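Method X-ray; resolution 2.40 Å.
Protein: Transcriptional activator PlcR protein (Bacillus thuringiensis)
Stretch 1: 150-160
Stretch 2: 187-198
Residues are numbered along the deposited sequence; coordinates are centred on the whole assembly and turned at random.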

# COMPACT_ATOMS: atom_id res chain seq x y z
N ASP A 150 6.82 2.74 -12.42
CA ASP A 150 5.50 3.11 -11.91
C ASP A 150 4.50 3.08 -13.05
O ASP A 150 4.47 4.00 -13.87
N VAL A 151 3.69 2.03 -13.13
CA VAL A 151 2.77 1.86 -14.25
C VAL A 151 1.60 2.85 -14.25
O VAL A 151 0.89 2.95 -15.23
N TYR A 152 1.41 3.59 -13.15
CA TYR A 152 0.25 4.47 -13.01
C TYR A 152 0.51 5.94 -13.33
O TYR A 152 -0.42 6.75 -13.30
N GLN A 153 1.76 6.29 -13.63
CA GLN A 153 2.16 7.69 -13.80
C GLN A 153 1.39 8.45 -14.90
O GLN A 153 0.94 9.56 -14.67
N ASN A 154 1.23 7.86 -16.08
CA ASN A 154 0.38 8.43 -17.12
C ASN A 154 -1.06 8.67 -16.66
O ASN A 154 -1.68 9.67 -17.05
N LEU A 155 -1.61 7.75 -15.87
CA LEU A 155 -2.96 7.92 -15.35
C LEU A 155 -3.01 9.12 -14.40
O LEU A 155 -3.96 9.89 -14.41
N TYR A 156 -1.96 9.28 -13.60
CA TYR A 156 -1.88 10.43 -12.70
C TYR A 156 -1.87 11.75 -13.48
O TYR A 156 -2.50 12.73 -13.09
N ILE A 157 -1.14 11.77 -14.60
CA ILE A 157 -1.11 12.93 -15.48
C ILE A 157 -2.49 13.19 -16.14
O ILE A 157 -2.96 14.33 -16.21
N GLU A 158 -3.16 12.12 -16.57
CA GLU A 158 -4.51 12.26 -17.09
C GLU A 158 -5.48 12.82 -16.05
O GLU A 158 -6.39 13.58 -16.40
N ASN A 159 -5.29 12.44 -14.79
CA ASN A 159 -6.15 12.92 -13.74
C ASN A 159 -5.96 14.42 -13.56
O ASN A 159 -6.94 15.15 -13.48
N ALA A 160 -4.71 14.88 -13.52
CA ALA A 160 -4.43 16.33 -13.51
C ALA A 160 -5.08 17.07 -14.70
O ALA A 160 -5.78 18.06 -14.53
N ALA A 187 -8.60 -2.42 -16.07
CA ALA A 187 -7.56 -3.22 -16.70
C ALA A 187 -6.30 -3.42 -15.85
O ALA A 187 -5.76 -4.52 -15.78
N LEU A 188 -5.83 -2.36 -15.21
CA LEU A 188 -4.58 -2.46 -14.47
C LEU A 188 -4.77 -3.10 -13.10
O LEU A 188 -5.86 -3.13 -12.55
N HIS A 189 -3.69 -3.64 -12.58
CA HIS A 189 -3.66 -4.14 -11.22
C HIS A 189 -4.20 -3.10 -10.24
O HIS A 189 -4.24 -1.91 -10.52
N ASP A 190 -4.66 -3.57 -9.09
CA ASP A 190 -5.30 -2.70 -8.12
C ASP A 190 -4.42 -1.57 -7.60
O ASP A 190 -3.31 -1.78 -7.11
N ASN A 191 -4.94 -0.36 -7.75
CA ASN A 191 -4.42 0.84 -7.12
C ASN A 191 -5.64 1.56 -6.58
O ASN A 191 -6.12 2.53 -7.18
N GLU A 192 -6.17 1.07 -5.47
CA GLU A 192 -7.48 1.51 -5.01
C GLU A 192 -7.50 2.92 -4.39
O GLU A 192 -8.52 3.61 -4.47
N GLU A 193 -6.38 3.35 -3.81
CA GLU A 193 -6.26 4.75 -3.41
C GLU A 193 -6.45 5.70 -4.59
O GLU A 193 -7.20 6.67 -4.47
N PHE A 194 -5.81 5.41 -5.72
CA PHE A 194 -5.98 6.25 -6.90
C PHE A 194 -7.44 6.26 -7.40
O PHE A 194 -7.98 7.31 -7.71
N ASP A 195 -8.04 5.08 -7.47
CA ASP A 195 -9.46 4.91 -7.79
C ASP A 195 -10.31 5.85 -6.93
O ASP A 195 -11.23 6.50 -7.44
N VAL A 196 -10.02 5.91 -5.63
CA VAL A 196 -10.79 6.75 -4.74
C VAL A 196 -10.60 8.21 -5.11
O VAL A 196 -11.54 9.01 -5.07
N LYS A 197 -9.37 8.57 -5.45
CA LYS A 197 -9.06 9.93 -5.77
C LYS A 197 -9.78 10.36 -7.07
O LYS A 197 -10.38 11.44 -7.12
N VAL A 198 -9.70 9.53 -8.10
CA VAL A 198 -10.38 9.81 -9.37
C VAL A 198 -11.89 9.92 -9.17
O VAL A 198 -12.51 10.83 -9.72

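Which side chains fill the space between the two stretches? Tyr-152, Leu-155 and Asn-159 point toward the second stretch, and Leu-188, Asn-191 and Phe-194 point back. Leu-155 (m, t) lays its CD1 3.8 Å from CD1 of Leu-188 (m, t), while Phe-194, with chi1 t, brings CE2 to 3.7 Å from Leu-155 CB.

How is the Tyr-152 hydroxyl satisfied? With chi1 m, the ring reaches past Asn-191 to the loop before the second helix, where OH donates to the backbone O of His-189 at a short 2.5 Å. Asn-191 covers one ring face, its CB 3.8 Å from the centroid in a CH-pi contact.

What does Asn-191 do with its amide? With chi1 t, it uses both ends: ND2 donates to Tyr-156 OH at 2.9 Å, tying the stretches together, whereas OD1 caps its own helix through a weak bond from Phe-194 N, 3.4 Å away. In the turn before the first helix, Asp-150 OD1 likewise caps, accepting from Tyr-152 N at 3.0 Å.

Where does the Tyr-156 ring go? Its CB points sideways, but chi1 m brings the ring edge against the face of Phe-194, centroids 4.7 Å apart. Beyond it, Asn-159 (t) packs CB 3.8 Å from Phe-194 CZ; its OD1 and ND2 find hydrogen bonds elsewhere in the structure.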

# COMPACT_ATOMS: atom_id res chain seq x y z
CB ASP A 150 5.54 4.49 -11.24
CG ASP A 150 4.23 4.88 -10.54
OD1 ASP A 150 3.17 4.28 -10.82
OD2 ASP A 150 4.27 5.82 -9.72
CB VAL A 151 2.23 0.39 -14.39
CG1 VAL A 151 3.37 -0.60 -14.41
CG2 VAL A 151 1.23 0.04 -13.29
CB TYR A 152 -0.32 4.38 -11.59
CG TYR A 152 -0.77 3.00 -11.23
CD1 TYR A 152 -2.03 2.53 -11.59
CD2 TYR A 152 0.08 2.14 -10.53
CE1 TYR A 152 -2.43 1.25 -11.26
CE2 TYR A 152 -0.32 0.86 -10.21
CZ TYR A 152 -1.58 0.42 -10.58
OH TYR A 152 -1.96 -0.86 -10.24
CB GLN A 153 3.67 7.79 -14.04
CG GLN A 153 4.19 9.20 -14.02
CD GLN A 153 5.64 9.28 -13.56
OE1 GLN A 153 5.93 9.23 -12.36
NE2 GLN A 153 6.55 9.39 -14.52
CB ASN A 154 0.37 7.56 -18.38
CG ASN A 154 1.69 7.54 -19.08
OD1 ASN A 154 2.50 8.44 -18.92
ND2 ASN A 154 1.94 6.49 -19.85
CB LEU A 155 -3.49 6.64 -14.69
CG LEU A 155 -3.62 5.46 -15.67
CD1 LEU A 155 -4.22 4.24 -15.01
CD2 LEU A 155 -4.44 5.85 -16.88
CB TYR A 156 -0.64 10.34 -11.83
CG TYR A 156 -0.54 9.10 -10.97
CD1 TYR A 156 -1.68 8.39 -10.60
CD2 TYR A 156 0.70 8.64 -10.51
CE1 TYR A 156 -1.59 7.25 -9.80
CE2 TYR A 156 0.80 7.52 -9.72
CZ TYR A 156 -0.35 6.82 -9.36
OH TYR A 156 -0.27 5.69 -8.57
CB ILE A 157 0.05 12.78 -16.51
CG1 ILE A 157 1.40 12.81 -15.78
CG2 ILE A 157 0.00 13.90 -17.56
CD1 ILE A 157 2.58 12.36 -16.62
CB GLU A 158 -5.02 10.94 -17.66
CG GLU A 158 -4.38 10.60 -18.99
CD GLU A 158 -4.60 9.16 -19.39
OE1 GLU A 158 -3.66 8.53 -19.93
OE2 GLU A 158 -5.72 8.66 -19.17
CB ASN A 159 -5.93 12.16 -12.42
CG ASN A 159 -6.66 12.82 -11.23
OD1 ASN A 159 -7.86 12.63 -11.02
ND2 ASN A 159 -5.93 13.61 -10.49
CB ALA A 160 -2.92 16.61 -13.46
CB ALA A 187 -7.18 -2.62 -18.06
CB LEU A 188 -3.90 -1.09 -14.32
CG LEU A 188 -3.62 -0.32 -15.61
CD1 LEU A 188 -2.63 0.82 -15.35
CD2 LEU A 188 -3.09 -1.23 -16.69
CB HIS A 189 -2.24 -4.59 -10.85
CG HIS A 189 -1.88 -5.93 -11.44
ND1 HIS A 189 -2.27 -6.31 -12.70
CD2 HIS A 189 -1.19 -6.97 -10.92
CE1 HIS A 189 -1.83 -7.53 -12.94
NE2 HIS A 189 -1.18 -7.96 -11.88
CB ASP A 190 -5.89 -3.52 -6.97
CG ASP A 190 -6.99 -4.48 -7.44
OD1 ASP A 190 -7.56 -4.27 -8.55
OD2 ASP A 190 -7.26 -5.46 -6.69
CB ASN A 191 -3.70 1.71 -8.14
CG ASN A 191 -3.00 2.90 -7.50
OD1 ASN A 191 -3.22 3.24 -6.32
ND2 ASN A 191 -2.16 3.56 -8.28
CB GLU A 192 -8.12 0.44 -4.11
CG GLU A 192 -8.13 -0.93 -4.77
CD GLU A 192 -9.30 -1.81 -4.34
OE1 GLU A 192 -10.41 -1.64 -4.90
OE2 GLU A 192 -9.09 -2.67 -3.46
CB GLU A 193 -4.95 5.04 -2.71
CG GLU A 193 -5.02 4.85 -1.19
CD GLU A 193 -3.64 4.79 -0.56
OE1 GLU A 193 -2.65 4.53 -1.29
OE2 GLU A 193 -3.55 5.01 0.67
CB PHE A 194 -5.02 5.86 -8.03
CG PHE A 194 -5.07 6.80 -9.20
CD1 PHE A 194 -4.89 8.16 -9.02
CD2 PHE A 194 -5.30 6.32 -10.49
CE1 PHE A 194 -4.94 9.03 -10.09
CE2 PHE A 194 -5.36 7.18 -11.58
CZ PHE A 194 -5.18 8.53 -11.39
CB ASP A 195 -9.85 3.45 -7.51
CG ASP A 195 -11.09 2.99 -8.27
OD1 ASP A 195 -10.93 2.23 -9.25
OD2 ASP A 195 -12.23 3.37 -7.89
CB VAL A 196 -10.38 6.55 -3.25
CG1 VAL A 196 -10.94 7.65 -2.38
CG2 VAL A 196 -10.85 5.20 -2.75
CB LYS A 197 -7.55 10.12 -5.89
CG LYS A 197 -7.19 11.48 -6.43
CD LYS A 197 -5.72 11.57 -6.82
CE LYS A 197 -4.84 11.66 -5.59
NZ LYS A 197 -3.42 11.86 -5.97
CB VAL A 198 -10.12 8.73 -10.46
CG1 VAL A 198 -10.86 9.10 -11.75
CG2 VAL A 198 -8.65 8.57 -10.72